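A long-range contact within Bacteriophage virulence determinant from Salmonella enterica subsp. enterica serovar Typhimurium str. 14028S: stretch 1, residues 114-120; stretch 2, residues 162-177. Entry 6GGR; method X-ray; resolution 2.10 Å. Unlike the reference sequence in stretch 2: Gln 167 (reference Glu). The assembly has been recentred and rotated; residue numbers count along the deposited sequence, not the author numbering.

Stretch 1 (114-120) NFGTTVT
Stretch 2 (162-177) RSFIHQVVHALTHLQD

Stretch 1 is extended up to Val 119, where psi turns to -51; residues 116-117 are in a strand and the rest is loop or turn. Stretch 2 is helical from Arg 162 to Thr 173, in a helix that begins earlier in the chain, and then continues as loop. The two lie in one chain, and touching residues are at least 48 positions apart in sequence. They run in the same direction: Phe 115 meets the helix at Ser 163, near the start of stretch 2, and Val 119 meets the residues after its last turn. The CA atoms of Gly 116 and Gln 167 are 6.0 Å apart, and those of Val 119 and His 174 are 5.4 Å apart. Together the stretches bury 550 Å².

The backbone of stretch 1 is extended at Thr 117 (phi/psi -150/144), while Gly 116 lies at 179/164. Phe 115, Thr 117 and Val 119 direct CA-to-CB toward stretch 2, and Thr 118 directs it away. This alternation follows from the extended chain. On the helix, Ser 163, Gln 167 and His 170 point toward stretch 1. Their three- and four-residue spacing puts them on one side of the helix.

Apolar and ring contacts dominate the beginning. Phe 115 has chi1 m (-78°) and chi2 -69°. Ser 163 CB sits over one face of its ring, 3.7 Å from the centroid and 20° off the normal, a CH-pi contact. Phe 164 (chi1 m, chi2 51°) points away at CA-to-CB, but its ring end comes nearer. Its CD1 reaches the edge of the Phe 115 ring, 3.9 Å from Phe 115 CE1.

Close packing continues along the strand. Gln 167, which differs from the reference Glu, has chi1 and chi2 both m and covers Phe 115, Gly 116 and Thr 117. The orientation of its terminal amide is uncertain. Thr 117 is p; its CG2 lies 3.2 Å from Gln 167 O, and its OG1 lies 3.0 Å from His 170 CB. That hydroxyl is buried with no polar partner in the model.

Val 119 (chi1 t, phi/psi -119/-51) packs where the helix ends. Its CG1 is 3.1 Å from His 174 O and 4.1 Å from Gln 176 CG. Its CG2 is 4.1 Å from His 170 ND1. His 174 is the first residue to leave helical geometry, with positive phi (58/25). Leu 175 (-101/160) and Gln 176 (-108/165) are extended.

No clear hydrogen bond crosses the contact. Within stretch 2, His 170 and His 166 tie the chain after the helix back to it. His 170 (chi1 m, chi2 -64°) donates from ND1 to Leu 175 O at 2.7 Å and from NE2 to Asp 177 OD2 at 3.0 Å. His 166 (chi1 t) adds a weak bond from NE2 to Asp 177 OD2 at 3.4 Å. Inside the helix, near its end, Thr 173 (p) donates from OG1 to Val 169 O at 2.7 Å. In the backbone, His 174 N donates to His 170 O at 2.8 Å.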

ATOM      1  N   ASN B 114       3.737  -3.395   7.013  1.00 42.74           N
ATOM      2  CA  ASN B 114       3.357  -2.385   6.035  1.00 44.66           C
ATOM      3  C   ASN B 114       2.252  -1.500   6.598  1.00 45.09           C
ATOM      4  O   ASN B 114       1.324  -1.979   7.254  1.00 49.82           O
ATOM      5  CB  ASN B 114       2.895  -3.054   4.739  1.00 52.97           C
ATOM      6  CG  ASN B 114       2.837  -2.088   3.573  1.00 56.90           C
ATOM      7  OD1 ASN B 114       3.859  -1.555   3.144  1.00 53.99           O
ATOM      8  ND2 ASN B 114       1.639  -1.870   3.042  1.00 68.17           N
ATOM      9  N   PHE B 115       2.364  -0.198   6.349  1.00 39.27           N
ATOM     10  CA  PHE B 115       1.387   0.758   6.856  1.00 40.55           C
ATOM     11  C   PHE B 115      -0.027   0.362   6.449  1.00 38.16           C
ATOM     12  O   PHE B 115      -0.320   0.194   5.263  1.00 46.95           O
ATOM     13  CB  PHE B 115       1.715   2.160   6.332  1.00 33.01           C
ATOM     14  CG  PHE B 115       2.844   2.832   7.061  1.00 34.92           C
ATOM     15  CD1 PHE B 115       2.689   3.250   8.374  1.00 32.83           C
ATOM     16  CD2 PHE B 115       4.054   3.061   6.432  1.00 36.80           C
ATOM     17  CE1 PHE B 115       3.726   3.872   9.044  1.00 40.00           C
ATOM     18  CE2 PHE B 115       5.093   3.689   7.102  1.00 34.20           C
ATOM     19  CZ  PHE B 115       4.927   4.090   8.406  1.00 37.39           C
ATOM     20  N   GLY B 116      -0.906   0.221   7.434  1.00 40.68           N
ATOM     21  CA  GLY B 116      -2.284  -0.123   7.150  1.00 42.45           C
ATOM     22  C   GLY B 116      -3.085  -0.241   8.428  1.00 44.28           C
ATOM     23  O   GLY B 116      -2.534  -0.332   9.532  1.00 39.34           O
ATOM     24  N   THR B 117      -4.405  -0.230   8.257  1.00 40.22           N
ATOM     25  CA  THR B 117      -5.327  -0.406   9.369  1.00 45.57           C
ATOM     26  C   THR B 117      -6.592  -1.064   8.845  1.00 44.00           C
ATOM     27  O   THR B 117      -7.033  -0.772   7.732  1.00 47.77           O
ATOM     28  CB  THR B 117      -5.688   0.923  10.048  1.00 67.52           C
ATOM     29  OG1 THR B 117      -6.475   1.721   9.156  1.00 73.03           O
ATOM     30  CG2 THR B 117      -4.445   1.695  10.437  1.00 38.89           C
ATOM     31  N   THR B 118      -7.172  -1.939   9.660  1.00 46.18           N
ATOM     32  CA  THR B 118      -8.365  -2.683   9.272  1.00 55.18           C
ATOM     33  C   THR B 118      -9.599  -1.812   9.469  1.00 58.96           C
ATOM     34  O   THR B 118      -9.916  -1.422  10.598  1.00 61.92           O
ATOM     35  CB  THR B 118      -8.478  -3.962  10.095  1.00 61.27           C
ATOM     36  OG1 THR B 118      -8.524  -3.631  11.488  1.00 69.03           O
ATOM     37  CG2 THR B 118      -7.287  -4.872   9.840  1.00 67.03           C
ATOM     38  N   VAL B 119     -10.306  -1.521   8.375  1.00 67.43           N
ATOM     39  CA  VAL B 119     -11.467  -0.640   8.388  1.00 70.59           C
ATOM     40  C   VAL B 119     -12.724  -1.368   7.928  1.00 67.47           C
ATOM     41  O   VAL B 119     -13.758  -1.335   8.603  1.00 76.37           O
ATOM     42  CB  VAL B 119     -11.220   0.622   7.528  1.00 74.51           C
ATOM     43  CG1 VAL B 119     -12.487   1.468   7.412  1.00 65.84           C
ATOM     44  CG2 VAL B 119     -10.084   1.448   8.124  1.00 79.38           C
ATOM     45  N   THR B 120     -12.658  -2.028   6.777  1.00 78.92           N
ATOM     46  CA  THR B 120     -13.819  -2.727   6.236  1.00 87.07           C
ATOM     47  C   THR B 120     -14.185  -3.937   7.093  1.00 86.24           C
ATOM     48  O   THR B 120     -13.363  -4.822   7.323  1.00 84.02           O
ATOM     49  CB  THR B 120     -13.574  -3.186   4.785  1.00 93.41           C
ATOM     50  OG1 THR B 120     -12.300  -3.836   4.690  1.00 92.33           O
ATOM     51  CG2 THR B 120     -13.614  -1.999   3.832  1.00 89.68           C
ATOM     52  N   ARG B 162       3.378  11.917   9.026  1.00 27.30           N
ATOM     53  CA  ARG B 162       2.246  11.793   8.113  1.00 30.34           C
ATOM     54  C   ARG B 162       1.743  10.356   8.050  1.00 28.66           C
ATOM     55  O   ARG B 162       0.533  10.111   8.105  1.00 26.47           O
ATOM     56  CB  ARG B 162       2.625  12.283   6.714  1.00 22.61           C
ATOM     57  CG  ARG B 162       1.455  12.256   5.732  1.00 27.50           C
ATOM     58  CD  ARG B 162       1.776  12.948   4.405  1.00 27.26           C
ATOM     59  NE  ARG B 162       1.833  14.407   4.518  1.00 29.94           N
ATOM     60  CZ  ARG B 162       0.774  15.215   4.466  1.00 28.82           C
ATOM     61  NH1 ARG B 162      -0.446  14.724   4.310  1.00 26.57           N
ATOM     62  NH2 ARG B 162       0.930  16.527   4.572  1.00 28.12           N
ATOM     63  N   SER B 163       2.654   9.390   7.930  1.00 33.53           N
ATOM     64  CA  SER B 163       2.232   7.997   7.807  1.00 32.07           C
ATOM     65  C   SER B 163       1.512   7.531   9.067  1.00 25.00           C
ATOM     66  O   SER B 163       0.471   6.869   8.993  1.00 32.54           O
ATOM     67  CB  SER B 163       3.438   7.106   7.519  1.00 29.89           C
ATOM     68  OG  SER B 163       4.147   7.556   6.380  1.00 33.14           O
ATOM     69  N   PHE B 164       2.061   7.865  10.237  1.00 24.43           N
ATOM     70  CA  PHE B 164       1.432   7.472  11.495  1.00 28.39           C
ATOM     71  C   PHE B 164       0.055   8.106  11.640  1.00 33.51           C
ATOM     72  O   PHE B 164      -0.921   7.430  11.986  1.00 29.79           O
ATOM     73  CB  PHE B 164       2.334   7.861  12.667  1.00 32.32           C
ATOM     74  CG  PHE B 164       3.366   6.821  13.013  1.00 34.14           C
ATOM     75  CD1 PHE B 164       4.199   6.293  12.041  1.00 37.00           C
ATOM     76  CD2 PHE B 164       3.512   6.386  14.320  1.00 34.63           C
ATOM     77  CE1 PHE B 164       5.144   5.342  12.363  1.00 42.84           C
ATOM     78  CE2 PHE B 164       4.458   5.440  14.649  1.00 36.65           C
ATOM     79  CZ  PHE B 164       5.277   4.916  13.671  1.00 48.47           C
ATOM     80  N   ILE B 165      -0.044   9.410  11.379  1.00 32.15           N
ATOM     81  CA  ILE B 165      -1.322  10.105  11.531  1.00 28.40           C
ATOM     82  C   ILE B 165      -2.336   9.582  10.522  1.00 31.27           C
ATOM     83  O   ILE B 165      -3.518   9.406  10.842  1.00 29.17           O
ATOM     84  CB  ILE B 165      -1.117  11.624  11.393  1.00 28.51           C
ATOM     85  CG1 ILE B 165      -0.248  12.159  12.540  1.00 32.25           C
ATOM     86  CG2 ILE B 165      -2.461  12.357  11.338  1.00 30.13           C
ATOM     87  CD1 ILE B 165      -0.817  11.922  13.931  1.00 36.03           C
ATOM     88  N   HIS B 166      -1.894   9.327   9.293  1.00 31.07           N
ATOM     89  CA  HIS B 166      -2.798   8.796   8.277  1.00 29.55           C
ATOM     90  C   HIS B 166      -3.425   7.485   8.734  1.00 28.76           C
ATOM     91  O   HIS B 166      -4.644   7.298   8.634  1.00 32.83           O
ATOM     92  CB  HIS B 166      -2.045   8.605   6.960  1.00 30.37           C
ATOM     93  CG  HIS B 166      -2.921   8.176   5.823  1.00 35.01           C
ATOM     94  ND1 HIS B 166      -3.307   9.034   4.817  1.00 35.45           N
ATOM     95  CD2 HIS B 166      -3.495   6.983   5.541  1.00 30.83           C
ATOM     96  CE1 HIS B 166      -4.073   8.385   3.957  1.00 37.77           C
ATOM     97  NE2 HIS B 166      -4.203   7.139   4.374  1.00 41.23           N
ATOM     98  N   GLN B 167      -2.608   6.558   9.238  1.00 38.20           N
ATOM     99  CA  GLN B 167      -3.143   5.273   9.676  1.00 37.24           C
ATOM    100  C   GLN B 167      -4.015   5.435  10.913  1.00 40.64           C
ATOM    101  O   GLN B 167      -5.050   4.770  11.041  1.00 40.21           O
ATOM    102  CB  GLN B 167      -2.006   4.290   9.956  1.00 36.96           C
ATOM    103  CG  GLN B 167      -1.129   3.983   8.758  1.00 35.00           C
ATOM    104  CD  GLN B 167      -1.912   3.488   7.560  1.00 37.98           C
ATOM    105  OE1 GLN B 167      -2.992   2.914   7.698  1.00 44.85           O
ATOM    106  NE2 GLN B 167      -1.374   3.717   6.373  1.00 41.35           N
ATOM    107  N   VAL B 168      -3.614   6.307  11.838  1.00 37.59           N
ATOM    108  CA  VAL B 168      -4.420   6.536  13.034  1.00 40.33           C
ATOM    109  C   VAL B 168      -5.757   7.159  12.659  1.00 37.09           C
ATOM    110  O   VAL B 168      -6.801   6.806  13.221  1.00 49.17           O
ATOM    111  CB  VAL B 168      -3.645   7.407  14.040  1.00 38.04           C
ATOM    112  CG1 VAL B 168      -4.556   7.893  15.174  1.00 41.03           C
ATOM    113  CG2 VAL B 168      -2.472   6.623  14.614  1.00 37.97           C
ATOM    114  N   VAL B 169      -5.754   8.087  11.701  1.00 34.12           N
ATOM    115  CA  VAL B 169      -7.009   8.710  11.288  1.00 38.28           C
ATOM    116  C   VAL B 169      -7.977   7.654  10.772  1.00 41.81           C
ATOM    117  O   VAL B 169      -9.186   7.724  11.025  1.00 37.84           O
ATOM    118  CB  VAL B 169      -6.745   9.807  10.240  1.00 38.60           C
ATOM    119  CG1 VAL B 169      -8.031  10.187   9.502  1.00 32.83           C
ATOM    120  CG2 VAL B 169      -6.157  11.038  10.916  1.00 39.54           C
ATOM    121  N   HIS B 170      -7.464   6.663  10.036  1.00 34.34           N
ATOM    122  CA  HIS B 170      -8.301   5.546   9.614  1.00 36.53           C
ATOM    123  C   HIS B 170      -8.970   4.896  10.816  1.00 37.84           C
ATOM    124  O   HIS B 170     -10.174   4.619  10.803  1.00 44.49           O
ATOM    125  CB  HIS B 170      -7.467   4.509   8.857  1.00 40.16           C
ATOM    126  CG  HIS B 170      -7.315   4.787   7.392  1.00 44.64           C
ATOM    127  ND1 HIS B 170      -8.383   4.796   6.520  1.00 48.30           N
ATOM    128  CD2 HIS B 170      -6.215   5.033   6.640  1.00 40.91           C
ATOM    129  CE1 HIS B 170      -7.950   5.054   5.298  1.00 47.27           C
ATOM    130  NE2 HIS B 170      -6.638   5.201   5.344  1.00 41.78           N
ATOM    131  N   ALA B 171      -8.196   4.659  11.878  1.00 47.46           N
ATOM    132  CA  ALA B 171      -8.685   3.906  13.026  1.00 47.86           C
ATOM    133  C   ALA B 171      -9.639   4.712  13.898  1.00 45.14           C
ATOM    134  O   ALA B 171     -10.477   4.124  14.590  1.00 45.94           O
ATOM    135  CB  ALA B 171      -7.504   3.420  13.862  1.00 46.98           C
ATOM    136  N   LEU B 172      -9.539   6.042  13.887  1.00 45.06           N
ATOM    137  CA  LEU B 172     -10.418   6.871  14.704  1.00 39.52           C
ATOM    138  C   LEU B 172     -11.705   7.260  13.990  1.00 39.96           C
ATOM    139  O   LEU B 172     -12.685   7.611  14.659  1.00 45.17           O
ATOM    140  CB  LEU B 172      -9.687   8.141  15.149  1.00 35.80           C
ATOM    141  CG  LEU B 172      -8.385   7.925  15.922  1.00 38.60           C
ATOM    142  CD1 LEU B 172      -7.654   9.246  16.094  1.00 36.19           C
ATOM    143  CD2 LEU B 172      -8.662   7.275  17.273  1.00 43.85           C
ATOM    144  N   THR B 173     -11.734   7.194  12.656  1.00 55.29           N
ATOM    145  CA  THR B 173     -12.917   7.555  11.886  1.00 57.16           C
ATOM    146  C   THR B 173     -13.565   6.381  11.168  1.00 65.37           C
ATOM    147  O   THR B 173     -14.711   6.511  10.728  1.00 55.25           O
ATOM    148  CB  THR B 173     -12.572   8.626  10.840  1.00 46.56           C
ATOM    149  OG1 THR B 173     -11.653   8.087   9.881  1.00 52.29           O
ATOM    150  CG2 THR B 173     -11.956   9.844  11.497  1.00 47.91           C
ATOM    151  N   HIS B 174     -12.869   5.252  11.038  1.00 84.53           N
ATOM    152  CA  HIS B 174     -13.361   4.082  10.312  1.00 69.33           C
ATOM    153  C   HIS B 174     -13.695   4.406   8.862  1.00 64.55           C
ATOM    154  O   HIS B 174     -14.504   3.713   8.240  1.00 72.96           O
ATOM    155  CB  HIS B 174     -14.587   3.466  10.999  1.00 61.62           C
ATOM    156  CG  HIS B 174     -14.328   3.007  12.401  1.00 63.67           C
ATOM    157  ND1 HIS B 174     -13.401   2.035  12.707  1.00 62.96           N
ATOM    158  CD2 HIS B 174     -14.867   3.398  13.581  1.00 65.69           C
ATOM    159  CE1 HIS B 174     -13.382   1.844  14.014  1.00 61.29           C
ATOM    160  NE2 HIS B 174     -14.263   2.658  14.567  1.00 65.41           N
ATOM    161  N   LEU B 175     -13.079   5.443   8.304  1.00 52.22           N
ATOM    162  CA  LEU B 175     -13.325   5.852   6.931  1.00 58.26           C
ATOM    163  C   LEU B 175     -12.204   5.372   6.016  1.00 56.38           C
ATOM    164  O   LEU B 175     -11.075   5.124   6.449  1.00 43.78           O
ATOM    165  CB  LEU B 175     -13.459   7.374   6.836  1.00 66.41           C
ATOM    166  CG  LEU B 175     -14.522   8.022   7.728  1.00 64.76           C
ATOM    167  CD1 LEU B 175     -14.600   9.517   7.459  1.00 75.45           C
ATOM    168  CD2 LEU B 175     -15.888   7.374   7.534  1.00 59.30           C
ATOM    169  N   GLN B 176     -12.507   5.323   4.731  1.00 56.45           N
ATOM    170  CA  GLN B 176     -11.573   4.887   3.707  1.00 60.04           C
ATOM    171  C   GLN B 176     -11.093   6.046   2.867  1.00 59.23           C
ATOM    172  O   GLN B 176     -11.626   7.112   2.874  1.00 52.30           O
ATOM    173  CB  GLN B 176     -12.163   3.786   2.774  1.00 63.47           C
ATOM    174  CG  GLN B 176     -12.720   2.543   3.467  1.00 71.33           C
ATOM    175  CD  GLN B 176     -13.147   1.431   2.445  1.00 78.86           C
ATOM    176  OE1 GLN B 176     -13.916   1.709   1.532  1.00 84.28           O
ATOM    177  NE2 GLN B 176     -12.618   0.218   2.567  1.00 78.32           N
ATOM    178  N   ASP B 177     -10.042   5.799   2.131  1.00 48.60           N
ATOM    179  CA  ASP B 177      -9.530   6.838   1.250  1.00 53.93           C
ATOM    180  C   ASP B 177     -10.402   7.008   0.014  1.00 57.75           C
ATOM    181  O   ASP B 177     -10.436   8.098  -0.570  1.00 58.74           O
ATOM    182  CB  ASP B 177      -8.090   6.513   0.845  1.00 72.03           C
ATOM    183  CG  ASP B 177      -7.116   6.642   2.000  1.00 62.40           C
ATOM    184  OD1 ASP B 177      -6.943   7.770   2.502  1.00 58.19           O
ATOM    185  OD2 ASP B 177      -6.533   5.617   2.410  1.00 53.27           O
TER